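PDB 3H38: tRNA nucleotidyl transferase-related protein, which probably adds the terminal CCA nucleotides to tRNA, as a magnesium-dependent class II nucleotidyltransferase that uses CTP and ATP. Local coordinates for residues A353-G357 and E358-L362; G342-N345 and E346-C349. All blocks are in the same frame, centred on the assembly; numbering follows the deposited sequence.

Interaction 1: residues A353-G357 and E358-L362; sequences AYLSG and EKEGL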
loop_
_atom_site.group_PDB
_atom_site.type_symbol
_atom_site.label_atom_id
_atom_site.label_comp_id
_atom_site.label_asym_id
_atom_site.label_seq_id
_atom_site.Cartn_x
_atom_site.Cartn_y
_atom_site.Cartn_z
ATOM N N ALA A 353 -18.972 -1.352 -3.047
ATOM C CA ALA A 353 -18.467 -1.190 -4.413
ATOM C C ALA A 353 -19.587 -1.261 -5.454
ATOM O O ALA A 353 -19.426 -0.808 -6.579
ATOM C CB ALA A 353 -17.367 -2.207 -4.734
ATOM N N TYR A 354 -20.731 -1.811 -5.069
ATOM C CA TYR A 354 -21.835 -1.976 -6.005
ATOM C C TYR A 354 -22.812 -0.806 -5.984
ATOM O O TYR A 354 -23.738 -0.734 -6.815
ATOM C CB TYR A 354 -22.613 -3.236 -5.667
ATOM C CG TYR A 354 -22.065 -4.507 -6.253
ATOM C CD1 TYR A 354 -21.113 -5.259 -5.574
ATOM C CD2 TYR A 354 -22.524 -4.977 -7.475
ATOM C CE1 TYR A 354 -20.623 -6.445 -6.109
ATOM C CE2 TYR A 354 -22.042 -6.153 -8.021
ATOM C CZ TYR A 354 -21.094 -6.889 -7.336
ATOM O OH TYR A 354 -20.628 -8.067 -7.888
ATOM N N LEU A 355 -22.664 0.108 -5.032
ATOM C CA LEU A 355 -23.684 1.144 -4.989
ATOM C C LEU A 355 -23.272 2.616 -4.956
ATOM O O LEU A 355 -22.123 2.984 -4.662
ATOM C CB LEU A 355 -24.771 0.836 -3.947
ATOM C CG LEU A 355 -24.437 0.721 -2.474
ATOM C CD1 LEU A 355 -24.654 -0.710 -2.010
ATOM C CD2 LEU A 355 -23.017 1.221 -2.206
ATOM N N SER A 356 -24.259 3.438 -5.306
ATOM C CA SER A 356 -24.152 4.882 -5.268
ATOM C C SER A 356 -25.539 5.431 -4.969
ATOM O O SER A 356 -26.495 4.668 -4.830
ATOM C CB SER A 356 -23.630 5.415 -6.604
ATOM O OG SER A 356 -24.213 4.707 -7.682
ATOM N N GLY A 357 -25.630 6.750 -4.851
ATOM C CA GLY A 357 -26.891 7.428 -4.625
ATOM C C GLY A 357 -27.708 6.971 -3.430
ATOM O O GLY A 357 -27.244 6.950 -2.282
ATOM N N GLU A 358 -28.953 6.609 -3.716
ATOM C CA GLU A 358 -29.919 6.313 -2.675
ATOM C C GLU A 358 -29.666 4.976 -2.022
ATOM O O GLU A 358 -29.801 4.833 -0.800
ATOM C CB GLU A 358 -31.335 6.345 -3.245
ATOM C CG GLU A 358 -31.929 7.725 -3.294
ATOM C CD GLU A 358 -31.805 8.469 -1.970
ATOM O OE1 GLU A 358 -30.683 8.923 -1.635
ATOM O OE2 GLU A 358 -32.840 8.613 -1.273
ATOM N N LYS A 359 -29.303 4.003 -2.837
ATOM C CA LYS A 359 -28.997 2.689 -2.334
ATOM C C LYS A 359 -27.811 2.669 -1.399
ATOM O O LYS A 359 -27.831 1.987 -0.417
ATOM C CB LYS A 359 -28.793 1.727 -3.457
ATOM C CG LYS A 359 -29.921 1.702 -4.340
ATOM C CD LYS A 359 -30.039 0.362 -4.942
ATOM C CE LYS A 359 -30.537 0.440 -6.363
ATOM N NZ LYS A 359 -31.201 -0.821 -6.787
ATOM N N GLU A 360 -26.792 3.432 -1.721
ATOM C CA GLU A 360 -25.612 3.579 -0.857
ATOM C C GLU A 360 -26.002 4.274 0.437
ATOM O O GLU A 360 -25.763 3.749 1.519
ATOM C CB GLU A 360 -24.524 4.376 -1.574
ATOM C CG GLU A 360 -23.397 4.893 -0.698
ATOM C CD GLU A 360 -22.397 5.760 -1.482
ATOM O OE1 GLU A 360 -22.084 5.424 -2.649
ATOM O OE2 GLU A 360 -21.919 6.781 -0.935
ATOM N N GLY A 361 -26.627 5.444 0.314
ATOM C CA GLY A 361 -27.135 6.177 1.463
ATOM C C GLY A 361 -27.971 5.352 2.432
ATOM O O GLY A 361 -27.774 5.408 3.643
ATOM N N LEU A 362 -28.907 4.566 1.933
ATOM C CA LEU A 362 -29.709 3.735 2.800
ATOM C C LEU A 362 -28.952 2.601 3.435
ATOM O O LEU A 362 -28.826 2.535 4.641
ATOM C CB LEU A 362 -30.769 3.064 1.940
ATOM C CG LEU A 362 -32.165 2.664 2.396
ATOM C CD1 LEU A 362 -32.590 1.438 1.689
ATOM C CD2 LEU A 362 -32.307 2.523 3.856
HETATM O O HOH W 1 -23.310 7.750 -3.895
#
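L355 lies across the first turn of helix 357-371. Its CD2 methyl meets CB of E360 at 3.6 Å, and its CG packs against CA of E360 at 3.5 Å. Its CB touches CB of K359. The leucine CG sits between its own backbone N and carbonyl carbon (chi1 62°), which turns the branch onto the helix backbone. L355 also meets L327 of helix 309-328. Cutting L355 back to an alanine would probably open a gap between L327 and the CA and CB of E360.

Residues 353-362 make the turn from a loop into helix 357-371, in the all-helical C-terminal part. G361 N donates to G357 O at 3.1 Å, a nearly straight bond of 168°. E360 N reaches S356 O at 3.4 Å, a weak bond. G357 has positive phi, which favours glycine.

E360 has CG anti to its own N (chi1 166°) and runs extended from there, which carries OE1 alongside the loop, 3.4 Å from CA of S356. A water accepts from G357 N at 2.7 Å and gives a weak bond to E360 OE1. OE1 pairs mainly with R265 of helix 254-274, which also donates to L355 O; K364 pairs with OE2.

Interaction 2: residues G342-N345 and E346-C349; sequences GVSN and ETIC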
loop_
_atom_site.group_PDB
_atom_site.type_symbol
_atom_site.label_atom_id
_atom_site.label_comp_id
_atom_site.label_asym_id
_atom_site.label_seq_id
_atom_site.Cartn_x
_atom_site.Cartn_y
_atom_site.Cartn_z
ATOM N N GLY A 342 -21.879 -10.641 10.429
ATOM C CA GLY A 342 -20.613 -10.496 11.138
ATOM C C GLY A 342 -19.469 -10.608 10.153
ATOM O O GLY A 342 -18.666 -11.529 10.202
ATOM N N VAL A 343 -19.405 -9.659 9.236
ATOM C CA VAL A 343 -18.506 -9.776 8.110
ATOM C C VAL A 343 -17.329 -8.834 8.255
ATOM O O VAL A 343 -17.369 -7.866 9.029
ATOM C CB VAL A 343 -19.242 -9.465 6.783
ATOM C CG1 VAL A 343 -20.389 -10.451 6.556
ATOM C CG2 VAL A 343 -19.759 -8.016 6.785
ATOM N N SER A 344 -16.276 -9.129 7.502
ATOM C CA SER A 344 -15.089 -8.295 7.485
ATOM C C SER A 344 -15.422 -6.907 6.958
ATOM O O SER A 344 -16.312 -6.740 6.122
ATOM C CB SER A 344 -14.028 -8.921 6.583
ATOM O OG SER A 344 -14.329 -8.702 5.217
ATOM N N ASN A 345 -14.698 -5.914 7.453
ATOM C CA ASN A 345 -14.722 -4.584 6.864
ATOM C C ASN A 345 -14.539 -4.628 5.360
ATOM O O ASN A 345 -15.135 -3.844 4.631
ATOM C CB ASN A 345 -13.596 -3.745 7.452
ATOM C CG ASN A 345 -13.862 -3.339 8.877
ATOM O OD1 ASN A 345 -13.179 -2.464 9.415
ATOM N ND2 ASN A 345 -14.866 -3.965 9.502
ATOM N N GLU A 346 -13.687 -5.540 4.897
ATOM C CA GLU A 346 -13.383 -5.625 3.476
ATOM C C GLU A 346 -14.623 -6.037 2.688
ATOM O O GLU A 346 -14.893 -5.490 1.610
ATOM C CB GLU A 346 -12.203 -6.573 3.219
ATOM C CG GLU A 346 -10.852 -5.989 3.644
ATOM C CD GLU A 346 -10.679 -5.932 5.158
ATOM O OE1 GLU A 346 -11.126 -6.867 5.849
ATOM O OE2 GLU A 346 -10.088 -4.956 5.662
ATOM N N THR A 347 -15.374 -6.990 3.242
ATOM C CA THR A 347 -16.622 -7.434 2.650
ATOM C C THR A 347 -17.599 -6.263 2.581
ATOM O O THR A 347 -18.392 -6.147 1.647
ATOM C CB THR A 347 -17.264 -8.569 3.471
ATOM O OG1 THR A 347 -16.508 -9.772 3.305
ATOM C CG2 THR A 347 -18.713 -8.817 3.010
ATOM N N ILE A 348 -17.533 -5.396 3.579
ATOM C CA ILE A 348 -18.444 -4.263 3.626
ATOM C C ILE A 348 -18.158 -3.371 2.441
ATOM O O ILE A 348 -19.050 -3.092 1.636
ATOM C CB ILE A 348 -18.294 -3.466 4.933
ATOM C CG1 ILE A 348 -19.028 -4.175 6.077
ATOM C CG2 ILE A 348 -18.805 -2.056 4.759
ATOM C CD1 ILE A 348 -18.990 -3.420 7.376
ATOM N N CYS A 349 -16.899 -2.947 2.333
ATOM C CA CYS A 349 -16.429 -2.155 1.195
ATOM C C CYS A 349 -16.915 -2.776 -0.105
ATOM O O CYS A 349 -17.426 -2.090 -0.996
ATOM C CB CYS A 349 -14.902 -2.143 1.175
ATOM S SG CYS A 349 -14.128 -1.550 2.687
HETATM O O HOH W 2 -16.441 -11.693 5.526
#
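S344 OG accepts a hydrogen bond from T347 N at 2.8 Å, with an N-H...O angle of 158°. With chi1 at 77° the serine hydroxyl folds back over its own backbone, to the first turn of the helix. The same oxygen is 3.1 Å from OG1 of T347. Two backbone bonds continue the turn. I348 N donates to S344 O, and C349 N donates to N345 O at 3.0 Å.

The tightly packed part is where the buried T347, I348 and C349 face neighbouring helices. I348 rests on V270 and C349 on L263 and I267, all of helix 254-274. T347 meets V316 of helix 309-328. V343 packs beside T347 and I348. Its CB meets CG2 of T347 at 3.9 Å, and the two side chains cross at about a right angle. CG2 of V343 also reaches CG1 of I348 at 4.0 Å. CG2 of T347 is anti to its backbone N, which directs this methyl to the valine while OG1 stays beside the serine.

Looser is the part round S344 and E346, both partly exposed. A water accepts from S344 N at 3.2 Å and lies 2.9 Å from T347 OG1, so it bridges loop and helix. The side chain of E346 bends to bring OE1 to 3.6 Å from CB of S344. This is a van der Waals approach; OE2 takes its hydrogen bond from D278 N. The arrangement is a serine N-cap, with S344 closing the first turn of helix 345-352.

Overall arrangement
The chain leaves helix 337-340 and enters interaction 2, where the loop 342-344 closes onto the start of helix 345-352. That helix runs on to the loop 353-356. Interaction 1 then closes this second loop onto the start of helix 357-371. The two contacts are in series; they neither nest nor cross. Their centres are 16 Å apart. Only residues 350-352 of helix 345-352 separate them along the chain. Both are helix starts in the all-helical part of the chain, away from the annotated nucleotide and magnesium sites. Each also touches helices 254-274 and 309-328, so both helix starts are packed against the same two helices.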